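Local coordinates for ornithine cyclodeaminase (Methanocaldococcus jannaschii, PDB 3MGJ), which probably converts ornithine to proline with release of ammonia in an NAD-dependent reaction, and is represented here by its N-terminal domain alone, at residues A[4-9]-A[78-83]. Residues are numbered along the deposited sequence; the frame is centred on the assembly and turned at random.
Sequences REIELR and IEEVEL
E7 and V81 form a hydrogen-bonded antiparallel pair, with E7 N 2.9 Å from V81 O and V81 N 3.1 Å from E7 O, and R9 pairs with E79 in the same way while the strand directions differ by 150°. On the face bearing I6 and L8, which helix 58-74 covers, CD1 of L8 rests on the methylenes of E80, 3.6 Å from CG. With CG anti to its backbone N (chi1 -176°), E80 sets that methylene against L8 CD1; its chain crosses I6 at about a right angle. On the other face L83 CD1 lies 3.5 Å from E5 CD. R9 and E79 run side by side, but NH1 and OE2 are 3.8 Å apart, a long salt bridge. Back on the first face, E82 OE1 stands 3.6 Å from R4 NE, whereas R4 NH1 makes a salt bridge to D62. A leucine replacing R4 would probably leave D62 and E82 without this shared positive charge. The contact adds edge strand 78-83 beside strand 2-10, as in a ferredoxin-like beta-alpha-beta-beta-alpha-beta fold, chiefly through backbone bonds; both cross-strand ion pairs are long, with the oxygen well out of the guanidinium plane, and so act through charge alone.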
loop_
_atom_site.group_PDB
_atom_site.type_symbol
_atom_site.label_atom_id
_atom_site.label_comp_id
_atom_site.label_asym_id
_atom_site.label_seq_id
_atom_site.Cartn_x
_atom_site.Cartn_y
_atom_site.Cartn_z
ATOM N N ARG A 4 -12.748 -1.059 14.964
ATOM C CA ARG A 4 -13.521 -1.212 13.751
ATOM C C ARG A 4 -12.577 -1.235 12.570
ATOM O O ARG A 4 -11.481 -0.724 12.646
ATOM C CB ARG A 4 -14.564 -0.104 13.583
ATOM C CG ARG A 4 -15.608 -0.406 12.486
ATOM C CD ARG A 4 -16.779 0.592 12.466
ATOM N NE ARG A 4 -17.890 0.241 13.368
ATOM C CZ ARG A 4 -18.165 0.858 14.519
ATOM N NH1 ARG A 4 -17.410 1.865 14.938
ATOM N NH2 ARG A 4 -19.203 0.470 15.251
ATOM N N GLU A 5 -13.014 -1.835 11.476
ATOM C CA GLU A 5 -12.189 -1.972 10.292
ATOM C C GLU A 5 -12.690 -1.021 9.223
ATOM O O GLU A 5 -13.889 -0.912 9.001
ATOM C CB GLU A 5 -12.278 -3.405 9.800
ATOM C CG GLU A 5 -11.147 -3.830 8.908
ATOM C CD GLU A 5 -11.348 -5.238 8.350
ATOM O OE1 GLU A 5 -12.286 -5.933 8.819
ATOM O OE2 GLU A 5 -10.571 -5.647 7.448
ATOM N N ILE A 6 -11.782 -0.304 8.573
ATOM C CA ILE A 6 -12.183 0.584 7.486
ATOM C C ILE A 6 -11.486 0.193 6.208
ATOM O O ILE A 6 -10.573 -0.606 6.226
ATOM C CB ILE A 6 -11.887 2.077 7.784
ATOM C CG1 ILE A 6 -10.390 2.348 7.727
ATOM C CG2 ILE A 6 -12.448 2.454 9.121
ATOM C CD1 ILE A 6 -10.052 3.747 7.391
ATOM N N GLU A 7 -11.911 0.763 5.095
ATOM C CA GLU A 7 -11.255 0.491 3.831
ATOM C C GLU A 7 -11.106 1.758 3.025
ATOM O O GLU A 7 -12.042 2.516 2.899
ATOM C CB GLU A 7 -12.057 -0.534 3.069
ATOM C CG GLU A 7 -11.578 -0.838 1.704
ATOM C CD GLU A 7 -12.368 -1.988 1.140
ATOM O OE1 GLU A 7 -12.146 -3.116 1.618
ATOM O OE2 GLU A 7 -13.239 -1.773 0.261
ATOM N N LEU A 8 -9.905 2.020 2.533
ATOM C CA LEU A 8 -9.720 3.111 1.588
ATOM C C LEU A 8 -9.785 2.511 0.218
ATOM O O LEU A 8 -9.425 1.365 0.028
ATOM C CB LEU A 8 -8.375 3.809 1.764
ATOM C CG LEU A 8 -8.188 4.708 2.978
ATOM C CD1 LEU A 8 -9.511 5.326 3.333
ATOM C CD2 LEU A 8 -7.672 3.913 4.132
ATOM N N ARG A 9 -10.240 3.290 -0.744
ATOM C CA ARG A 9 -10.379 2.792 -2.100
ATOM C C ARG A 9 -9.991 3.896 -3.073
ATOM O O ARG A 9 -10.291 5.069 -2.857
ATOM C CB ARG A 9 -11.815 2.347 -2.316
ATOM C CG ARG A 9 -12.075 1.550 -3.548
ATOM C CD ARG A 9 -13.576 1.446 -3.776
ATOM N NE ARG A 9 -13.923 0.631 -4.943
ATOM C CZ ARG A 9 -13.981 1.074 -6.201
ATOM N NH1 ARG A 9 -13.699 2.344 -6.500
ATOM N NH2 ARG A 9 -14.321 0.232 -7.172
ATOM N N ILE A 78 -10.139 9.389 -3.678
ATOM C CA ILE A 78 -10.400 8.251 -2.818
ATOM C C ILE A 78 -11.724 8.317 -2.068
ATOM O O ILE A 78 -12.202 9.386 -1.703
ATOM C CB ILE A 78 -9.261 8.049 -1.782
ATOM C CG1 ILE A 78 -9.308 9.160 -0.745
ATOM C CG2 ILE A 78 -7.874 7.967 -2.463
ATOM C CD1 ILE A 78 -9.624 8.662 0.616
ATOM N N GLU A 79 -12.314 7.151 -1.850
ATOM C CA GLU A 79 -13.419 7.019 -0.933
ATOM C C GLU A 79 -13.058 6.103 0.230
ATOM O O GLU A 79 -12.348 5.123 0.071
ATOM C CB GLU A 79 -14.682 6.532 -1.645
ATOM C CG GLU A 79 -14.469 5.494 -2.727
ATOM C CD GLU A 79 -15.346 5.745 -3.951
ATOM O OE1 GLU A 79 -15.534 6.930 -4.318
ATOM O OE2 GLU A 79 -15.845 4.758 -4.546
ATOM N N GLU A 80 -13.552 6.468 1.405
ATOM C CA GLU A 80 -13.374 5.726 2.636
ATOM C C GLU A 80 -14.727 5.082 3.024
ATOM O O GLU A 80 -15.778 5.660 2.781
ATOM C CB GLU A 80 -12.865 6.717 3.701
ATOM C CG GLU A 80 -12.499 6.143 5.075
ATOM C CD GLU A 80 -13.693 6.048 6.011
ATOM O OE1 GLU A 80 -14.810 6.403 5.584
ATOM O OE2 GLU A 80 -13.525 5.613 7.168
ATOM N N VAL A 81 -14.710 3.873 3.581
ATOM C CA VAL A 81 -15.929 3.232 4.089
ATOM C C VAL A 81 -15.609 2.378 5.288
ATOM O O VAL A 81 -14.477 1.981 5.475
ATOM C CB VAL A 81 -16.630 2.292 3.073
ATOM C CG1 VAL A 81 -16.922 3.006 1.777
ATOM C CG2 VAL A 81 -15.812 1.035 2.857
ATOM N N GLU A 82 -16.626 2.083 6.091
ATOM C CA GLU A 82 -16.461 1.202 7.226
ATOM C C GLU A 82 -16.840 -0.210 6.850
ATOM O O GLU A 82 -17.638 -0.433 5.948
ATOM C CB GLU A 82 -17.295 1.676 8.404
ATOM C CG GLU A 82 -16.808 2.988 8.989
ATOM C CD GLU A 82 -17.738 3.548 10.058
ATOM O OE1 GLU A 82 -18.365 2.747 10.799
ATOM O OE2 GLU A 82 -17.833 4.794 10.156
ATOM N N LEU A 83 -16.236 -1.163 7.546
ATOM C CA LEU A 83 -16.563 -2.565 7.374
ATOM C C LEU A 83 -17.189 -3.113 8.655
ATOM O O LEU A 83 -16.646 -2.929 9.754
ATOM C CB LEU A 83 -15.312 -3.376 7.029
ATOM C CG LEU A 83 -14.448 -2.994 5.821
ATOM C CD1 LEU A 83 -13.290 -3.962 5.729
ATOM C CD2 LEU A 83 -15.220 -2.967 4.508
#